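Local coordinates for protein leukotriene A-4 hydrolase (Saccharomyces cerevisiae, PDB 2XPY) that acts as a zinc aminopeptidase that preferentially cleaves di- and tripeptides and, in vitro, shows low epoxide hydrolase activity toward substrates such as leukotriene A4, at residues L69-L74 / L97-V102; V79-S84 / D110-N115; L146-A151 / T379-A384. All coordinates share one frame; numbering follows the deposited sequence.

Overall arrangement
Interactions 1 and 2 belong to the ten-stranded sheet of the N-terminal domain, whereas interaction 3 joins that domain to the zinc-bearing catalytic domain. The chemistry follows the place. Interaction 1 is buried and dominated by backbone bonds at the sheet margin; interaction 2, farther from the centre of the chain, pairs one buried apolar face with a more exposed polar turn. Interaction 3 relies on apolar side chains and has a single weak polar bond. Direct packing connects them: Leu69 CD1 lies 4.2 Å from Leu114 CD2, and Leu97 CD2 lies 3.8 Å from Ile149 CD1. Interactions 2 and 3 do not touch; their nearest atoms are about 14 Å apart.

Interaction 1 of 3, residues L69-L74 / L97-V102; sequences LDTSYL and LGSRLV
Gly98 lies against the carbonyl of Thr71 at backbone angles (phi 99°, psi -148°) where a CB would run into both Thr71 O and the carbonyl of Leu97, so the position calls for glycine. The next residue carries the main polar exchange. Ser99 N donates to Thr71 O over 2.7 Å, almost in line with the carbonyl, and Ser99 O receives Thr71 OG1 at 2.7 Å on an in-plane lone pair. Thr71 N adds a weak bond to the same Ser99 O. The hydroxyl gets there because chi1 of 75° sets OG1 between the backbone N and carbonyl carbon, while CG2, anti to the carbonyl carbon, meets Leu101 CB at 3.8 Å. The side chain of Arg100 starts out pointing away; its CA-H approaches Leu69 O, while NE bonds to Leu22 O outside the contact. Leu101 then pairs with Leu69 through two nearly straight bonds, Leu69 N to Leu101 O at 3.0 Å and Leu101 N to Leu69 O at 2.9 Å. Both leucines reach Ile116 of strand 111-120. Leu69 and Leu101 form a single antiparallel beta bridge, a hydrogen-bonded pair, where short outermost strand 68-69 joins strand 101-103 at the edge of the large N-terminal sheet of this M1 peptidase.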
# COMPACT_ATOMS: atom_id res chain seq x y z
N LEU A 69 -21.08 -7.22 -16.60
CA LEU A 69 -19.86 -6.53 -16.17
C LEU A 69 -20.14 -5.64 -14.98
O LEU A 69 -21.29 -5.33 -14.71
CB LEU A 69 -19.23 -5.71 -17.30
CG LEU A 69 -18.89 -6.44 -18.61
CD1 LEU A 69 -17.68 -5.80 -19.31
CD2 LEU A 69 -18.62 -7.90 -18.33
N ASP A 70 -19.09 -5.25 -14.27
CA ASP A 70 -19.22 -4.30 -13.17
C ASP A 70 -19.04 -2.88 -13.71
O ASP A 70 -18.18 -2.66 -14.57
CB ASP A 70 -18.15 -4.54 -12.10
CG ASP A 70 -18.30 -5.87 -11.39
OD1 ASP A 70 -19.31 -6.05 -10.69
OD2 ASP A 70 -17.39 -6.71 -11.48
N THR A 71 -19.84 -1.94 -13.19
CA THR A 71 -19.61 -0.50 -13.37
C THR A 71 -19.96 0.25 -12.09
O THR A 71 -20.92 -0.10 -11.41
CB THR A 71 -20.47 0.13 -14.50
OG1 THR A 71 -21.82 0.26 -14.04
CG2 THR A 71 -20.45 -0.72 -15.76
N SER A 72 -19.21 1.29 -11.76
CA SER A 72 -19.61 2.21 -10.69
C SER A 72 -19.57 3.65 -11.18
O SER A 72 -18.51 4.13 -11.59
CB SER A 72 -18.70 2.08 -9.48
OG SER A 72 -19.26 2.76 -8.38
N TYR A 73 -20.72 4.32 -11.15
CA TYR A 73 -20.83 5.71 -11.62
C TYR A 73 -20.11 5.95 -12.95
O TYR A 73 -19.26 6.84 -13.08
CB TYR A 73 -20.31 6.69 -10.56
CG TYR A 73 -21.09 6.68 -9.26
CD1 TYR A 73 -22.46 6.90 -9.26
CD2 TYR A 73 -20.47 6.46 -8.04
CE1 TYR A 73 -23.19 6.90 -8.09
CE2 TYR A 73 -21.18 6.46 -6.86
CZ TYR A 73 -22.55 6.67 -6.89
OH TYR A 73 -23.28 6.68 -5.72
N LEU A 74 -20.48 5.15 -13.95
CA LEU A 74 -19.82 5.15 -15.25
C LEU A 74 -20.84 5.42 -16.35
O LEU A 74 -21.96 4.89 -16.31
CB LEU A 74 -19.13 3.79 -15.49
CG LEU A 74 -17.79 3.74 -16.22
CD1 LEU A 74 -16.79 4.67 -15.57
CD2 LEU A 74 -17.25 2.30 -16.23
N LEU A 97 -21.59 -2.39 -4.13
CA LEU A 97 -20.97 -2.99 -5.32
C LEU A 97 -21.17 -2.30 -6.69
O LEU A 97 -20.49 -2.64 -7.65
CB LEU A 97 -21.33 -4.47 -5.42
CG LEU A 97 -20.89 -5.31 -4.21
CD1 LEU A 97 -21.10 -6.79 -4.46
CD2 LEU A 97 -19.44 -5.03 -3.90
N GLY A 98 -22.10 -1.35 -6.78
CA GLY A 98 -22.29 -0.59 -8.00
C GLY A 98 -23.42 -1.04 -8.92
O GLY A 98 -24.46 -1.55 -8.47
N SER A 99 -23.21 -0.86 -10.22
CA SER A 99 -24.24 -1.02 -11.23
C SER A 99 -23.89 -2.11 -12.24
O SER A 99 -23.03 -1.90 -13.09
CB SER A 99 -24.40 0.29 -12.02
OG SER A 99 -24.85 1.37 -11.21
N ARG A 100 -24.58 -3.25 -12.18
CA ARG A 100 -24.33 -4.30 -13.18
C ARG A 100 -24.71 -3.87 -14.60
O ARG A 100 -25.83 -3.40 -14.85
CB ARG A 100 -25.04 -5.61 -12.82
CG ARG A 100 -24.77 -6.74 -13.81
CD ARG A 100 -25.40 -8.06 -13.38
NE ARG A 100 -25.00 -8.43 -12.03
CZ ARG A 100 -25.85 -8.72 -11.06
NH1 ARG A 100 -27.16 -8.68 -11.31
NH2 ARG A 100 -25.42 -9.04 -9.85
N LEU A 101 -23.75 -4.01 -15.51
CA LEU A 101 -23.94 -3.79 -16.94
C LEU A 101 -24.35 -5.10 -17.61
O LEU A 101 -23.53 -6.01 -17.75
CB LEU A 101 -22.65 -3.25 -17.57
CG LEU A 101 -22.52 -3.31 -19.10
CD1 LEU A 101 -23.66 -2.57 -19.79
CD2 LEU A 101 -21.19 -2.74 -19.52
N VAL A 102 -25.62 -5.22 -18.01
CA VAL A 102 -26.12 -6.44 -18.64
C VAL A 102 -26.16 -6.31 -20.16
O VAL A 102 -26.77 -5.39 -20.70
CB VAL A 102 -27.53 -6.84 -18.13
CG1 VAL A 102 -28.00 -8.09 -18.84
CG2 VAL A 102 -27.52 -7.09 -16.63
O HOH W 1 -20.58 -3.22 -10.48
O HOH W 2 -23.42 3.41 -10.29

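Interaction 2 of 3, residues V79-S84 / D110-N115; sequences VHIDGS and DNFTLN. With GSH (glutathione), chain D.
Val79 and Leu114 meet on the apolar side of an antiparallel beta ladder, in which strands 79-81 and 111-115 run at 170° to each other within the large N-terminal sheet. Val79 CG1 rests 4.0 Å from Leu114 CD1, and strands 84-90 and 101-103 supply further neighbours, Phe88 and Ile103. His80 forms a hydrogen-bonded pair with Asn115: His80 N reaches Asn115 O at 2.8 Å in the carbonyl plane, and Asn115 N returns to His80 O. The polar ends of this pair look elsewhere, His80 NE2 to Glu78 and Asn115 OD1 to Thr51. Ile81 faces Leu114 in a non-hydrogen-bonded pair and divides its branches: CG1 approaches Leu114 CD1 at 3.6 Å, whereas CG2, anti to the backbone N, reaches Phe112 CD1 at 4.0 Å. Asp82 grips Thr113 twice, with its N bonded to Thr113 O at 2.9 Å and its OD1 accepting Thr113 N at 3.1 Å from 46° above the carboxylate plane. OD2 of the same carboxylate lies against Phe112 CB. Asp82 and Gly83, both with positive phi, turn the chain as in a type I' hairpin turn, with Ile81 N bonded to Ser84 O at 3.0 Å and a weak return bond from Ser84 N to Ile81 O. Beyond this pairing, Asp110 sits beside a carboxylate of the bound glutathione, which is also hydrogen-bonded to His58 NE2. With an alanine in place of Asp110, that glutathione carboxylate would probably be left without its mate on this strand and be less firmly placed. The closest approach is Asp110 OD1 to glutathione O11 at 2.4 Å, in a crowded part of the model where the bond remains doubtful.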
# COMPACT_ATOMS: atom_id res chain seq x y z
N VAL A 79 -22.24 -0.22 -27.02
CA VAL A 79 -21.69 -1.55 -26.87
C VAL A 79 -21.69 -2.32 -28.18
O VAL A 79 -22.73 -2.48 -28.82
CB VAL A 79 -22.46 -2.35 -25.80
CG1 VAL A 79 -22.00 -3.81 -25.78
CG2 VAL A 79 -22.29 -1.70 -24.44
N HIS A 80 -20.52 -2.81 -28.56
CA HIS A 80 -20.40 -3.57 -29.79
C HIS A 80 -19.76 -4.94 -29.54
O HIS A 80 -18.71 -5.05 -28.90
CB HIS A 80 -19.61 -2.79 -30.83
CG HIS A 80 -20.29 -1.56 -31.32
ND1 HIS A 80 -21.29 -1.59 -32.27
CD2 HIS A 80 -20.10 -0.25 -31.02
CE1 HIS A 80 -21.70 -0.36 -32.52
NE2 HIS A 80 -20.99 0.47 -31.77
N ILE A 81 -20.42 -5.97 -30.04
CA ILE A 81 -19.88 -7.31 -30.04
C ILE A 81 -19.65 -7.70 -31.50
O ILE A 81 -20.58 -7.63 -32.32
CB ILE A 81 -20.86 -8.29 -29.37
CG1 ILE A 81 -20.83 -8.13 -27.85
CG2 ILE A 81 -20.56 -9.72 -29.74
CD1 ILE A 81 -22.00 -8.82 -27.15
N ASP A 82 -18.42 -8.10 -31.83
CA ASP A 82 -18.03 -8.46 -33.20
C ASP A 82 -18.49 -7.42 -34.24
O ASP A 82 -18.99 -7.77 -35.31
CB ASP A 82 -18.53 -9.88 -33.57
CG ASP A 82 -17.69 -10.99 -32.91
OD1 ASP A 82 -16.55 -10.70 -32.48
OD2 ASP A 82 -18.18 -12.14 -32.83
N GLY A 83 -18.30 -6.15 -33.89
CA GLY A 83 -18.60 -5.04 -34.78
C GLY A 83 -20.07 -4.75 -35.01
O GLY A 83 -20.45 -4.30 -36.09
N SER A 84 -20.90 -5.00 -34.01
CA SER A 84 -22.34 -4.80 -34.14
C SER A 84 -22.93 -4.28 -32.84
O SER A 84 -22.60 -4.77 -31.77
CB SER A 84 -23.04 -6.11 -34.50
OG SER A 84 -22.63 -6.59 -35.76
N ASP A 110 -18.36 -18.94 -29.43
CA ASP A 110 -17.87 -18.94 -28.05
C ASP A 110 -16.73 -17.93 -27.89
O ASP A 110 -16.43 -17.49 -26.78
CB ASP A 110 -17.39 -20.35 -27.65
CG ASP A 110 -18.54 -21.34 -27.38
OD1 ASP A 110 -19.70 -20.93 -27.13
OD2 ASP A 110 -18.25 -22.56 -27.40
N ASN A 111 -16.09 -17.56 -28.99
CA ASN A 111 -15.08 -16.51 -28.98
C ASN A 111 -15.64 -15.25 -29.63
O ASN A 111 -16.15 -15.28 -30.75
CB ASN A 111 -13.83 -16.93 -29.75
CG ASN A 111 -13.00 -17.95 -29.00
OD1 ASN A 111 -11.84 -17.69 -28.66
ND2 ASN A 111 -13.58 -19.12 -28.73
N PHE A 112 -15.57 -14.13 -28.92
CA PHE A 112 -16.06 -12.88 -29.48
C PHE A 112 -15.27 -11.69 -28.98
O PHE A 112 -14.45 -11.81 -28.07
CB PHE A 112 -17.55 -12.68 -29.21
CG PHE A 112 -17.91 -12.68 -27.77
CD1 PHE A 112 -18.13 -11.50 -27.10
CD2 PHE A 112 -18.02 -13.88 -27.07
CE1 PHE A 112 -18.46 -11.50 -25.77
CE2 PHE A 112 -18.35 -13.88 -25.73
CZ PHE A 112 -18.57 -12.68 -25.07
N THR A 113 -15.51 -10.55 -29.60
CA THR A 113 -14.81 -9.33 -29.26
C THR A 113 -15.85 -8.39 -28.72
O THR A 113 -16.81 -8.09 -29.41
CB THR A 113 -14.15 -8.71 -30.49
OG1 THR A 113 -13.04 -9.54 -30.90
CG2 THR A 113 -13.64 -7.32 -30.16
N LEU A 114 -15.66 -7.96 -27.48
CA LEU A 114 -16.57 -7.05 -26.80
C LEU A 114 -15.95 -5.66 -26.71
O LEU A 114 -14.83 -5.50 -26.21
CB LEU A 114 -16.84 -7.56 -25.39
CG LEU A 114 -17.69 -6.61 -24.57
CD1 LEU A 114 -18.92 -6.33 -25.36
CD2 LEU A 114 -18.06 -7.24 -23.25
N ASN A 115 -16.67 -4.65 -27.21
CA ASN A 115 -16.19 -3.27 -27.19
C ASN A 115 -17.20 -2.34 -26.53
O ASN A 115 -18.36 -2.28 -26.94
CB ASN A 115 -15.90 -2.75 -28.60
CG ASN A 115 -15.25 -1.38 -28.60
OD1 ASN A 115 -14.05 -1.27 -28.38
ND2 ASN A 115 -16.04 -0.33 -28.83
N1 GSH D . -23.89 -23.79 -26.38
CA1 GSH D . -23.41 -22.48 -26.80
C1 GSH D . -22.08 -22.14 -26.14
O11 GSH D . -21.03 -22.75 -26.30
O12 GSH D . -21.95 -21.19 -25.37
CB1 GSH D . -23.37 -22.44 -28.34
CG1 GSH D . -24.24 -21.33 -28.94
CD1 GSH D . -25.18 -21.75 -30.07
OE1 GSH D . -26.57 -21.61 -29.96
N2 GSH D . -24.71 -22.22 -31.22
CA2 GSH D . -25.63 -22.13 -32.34
C2 GSH D . -25.90 -23.38 -33.12
O2 GSH D . -26.48 -23.27 -34.39
CB2 GSH D . -25.13 -21.09 -33.34
SG2 GSH D . -26.36 -19.77 -33.51
N3 GSH D . -25.62 -24.56 -32.59
CA3 GSH D . -26.19 -25.77 -33.16
C3 GSH D . -25.34 -26.27 -34.30
O31 GSH D . -24.28 -25.67 -34.58
O32 GSH D . -25.71 -27.27 -34.96

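Interaction 3 of 3, residues L146-A151 / T379-A384; sequences LEAIHA and TDPDDA
Ala148, Ile149 and Pro381 make the apolar part of this contact. Ala148 CB meets Pro381 CB at 3.9 Å, and the cis peptide bond preceding Ala148 shapes the loop that presents this methyl. Ile149 crosses the proline at about a right angle: its CG1 lies between the backbone N and the carbonyl carbon (chi1 54°), and from there the extended chain carries CD1 to within 3.7 Å of Pro381 CD. Polar contact across the segments is slight. His150 NE2 gives Asp382 OD2 a weak bond at 3.4 Å with an N-H...acceptor angle of only 132°, although the imidazole and carboxylate planes differ by just 24°. Within 379-384, Asp380 OD1 accepts Asp382 N at 3.1 Å in an Asx turn, which orders the chain around Pro381. Within 146-151, His150 N bonds to Leu146 O at 2.9 Å. Leu146 and Glu147 belong to the substrate-binding site, and the Glu147 side chain lies about 6 Å from the zinc ion. Between 146-151 and 379-384 the two domains thus meet mainly through carbon contacts, and the long, bent His150-Asp382 bond implies that apolar fit rather than a strong polar link joins these segments.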
# COMPACT_ATOMS: atom_id res chain seq x y z
N LEU A 146 -7.02 2.17 -7.84
CA LEU A 146 -8.05 1.18 -8.15
C LEU A 146 -8.45 0.20 -7.03
O LEU A 146 -9.61 -0.19 -6.94
CB LEU A 146 -7.73 0.46 -9.46
CG LEU A 146 -8.36 1.12 -10.68
CD1 LEU A 146 -8.25 2.61 -10.58
CD2 LEU A 146 -7.76 0.65 -11.99
N GLU A 147 -7.50 -0.20 -6.18
CA GLU A 147 -7.80 -1.18 -5.13
C GLU A 147 -8.73 -0.57 -4.09
O GLU A 147 -8.51 0.57 -3.66
CB GLU A 147 -6.49 -1.62 -4.48
CG GLU A 147 -6.58 -2.74 -3.45
CD GLU A 147 -5.20 -3.16 -2.93
OE1 GLU A 147 -4.31 -2.29 -2.78
OE2 GLU A 147 -4.99 -4.36 -2.68
N ALA A 148 -9.77 -1.29 -3.67
CA ALA A 148 -10.04 -2.67 -4.07
C ALA A 148 -10.93 -2.80 -5.30
O ALA A 148 -10.60 -3.51 -6.24
CB ALA A 148 -10.65 -3.43 -2.91
N ILE A 149 -12.08 -2.14 -5.29
CA ILE A 149 -13.06 -2.31 -6.35
C ILE A 149 -13.43 -1.01 -7.08
O ILE A 149 -14.61 -0.74 -7.33
CB ILE A 149 -14.33 -3.04 -5.84
CG1 ILE A 149 -14.93 -2.32 -4.63
CG2 ILE A 149 -14.01 -4.46 -5.46
CD1 ILE A 149 -16.32 -2.83 -4.25
N HIS A 150 -12.43 -0.21 -7.42
CA HIS A 150 -12.69 1.05 -8.12
C HIS A 150 -12.41 0.98 -9.62
O HIS A 150 -12.80 1.87 -10.37
CB HIS A 150 -11.92 2.22 -7.47
CG HIS A 150 -12.25 2.42 -6.02
ND1 HIS A 150 -13.53 2.72 -5.58
CD2 HIS A 150 -11.48 2.37 -4.91
CE1 HIS A 150 -13.52 2.83 -4.26
NE2 HIS A 150 -12.29 2.62 -3.83
N ALA A 151 -11.73 -0.07 -10.06
CA ALA A 151 -11.50 -0.25 -11.49
C ALA A 151 -12.83 -0.17 -12.27
O ALA A 151 -12.87 0.39 -13.36
CB ALA A 151 -10.79 -1.55 -11.75
N THR A 379 -20.79 -5.88 1.90
CA THR A 379 -19.77 -5.17 2.66
C THR A 379 -18.82 -4.47 1.70
O THR A 379 -18.41 -5.03 0.68
CB THR A 379 -18.96 -6.12 3.59
OG1 THR A 379 -19.85 -6.91 4.39
CG2 THR A 379 -18.05 -5.32 4.49
N ASP A 380 -18.47 -3.23 2.03
CA ASP A 380 -17.49 -2.50 1.23
C ASP A 380 -16.12 -3.02 1.60
O ASP A 380 -15.73 -2.93 2.76
CB ASP A 380 -17.58 -1.01 1.53
CG ASP A 380 -16.64 -0.21 0.68
OD1 ASP A 380 -15.83 -0.84 -0.03
OD2 ASP A 380 -16.72 1.05 0.71
N PRO A 381 -15.39 -3.57 0.63
CA PRO A 381 -14.06 -4.11 0.94
C PRO A 381 -13.18 -3.13 1.73
O PRO A 381 -12.43 -3.57 2.59
CB PRO A 381 -13.46 -4.40 -0.44
CG PRO A 381 -14.66 -4.68 -1.30
CD PRO A 381 -15.78 -3.81 -0.77
N ASP A 382 -13.31 -1.84 1.46
CA ASP A 382 -12.52 -0.82 2.15
C ASP A 382 -12.74 -0.80 3.65
O ASP A 382 -11.87 -0.37 4.40
CB ASP A 382 -12.81 0.57 1.58
CG ASP A 382 -12.16 0.79 0.23
OD1 ASP A 382 -10.98 0.40 0.07
OD2 ASP A 382 -12.84 1.35 -0.67
N ASP A 383 -13.91 -1.27 4.07
CA ASP A 383 -14.26 -1.30 5.49
C ASP A 383 -13.50 -2.39 6.22
O ASP A 383 -13.36 -2.34 7.44
CB ASP A 383 -15.77 -1.50 5.68
CG ASP A 383 -16.57 -0.25 5.32
OD1 ASP A 383 -16.00 0.87 5.34
OD2 ASP A 383 -17.78 -0.39 5.03
N ALA A 384 -12.99 -3.36 5.46
CA ALA A 384 -12.27 -4.49 6.05
C ALA A 384 -10.76 -4.27 6.07
O ALA A 384 -10.00 -5.11 6.56
CB ALA A 384 -12.60 -5.77 5.32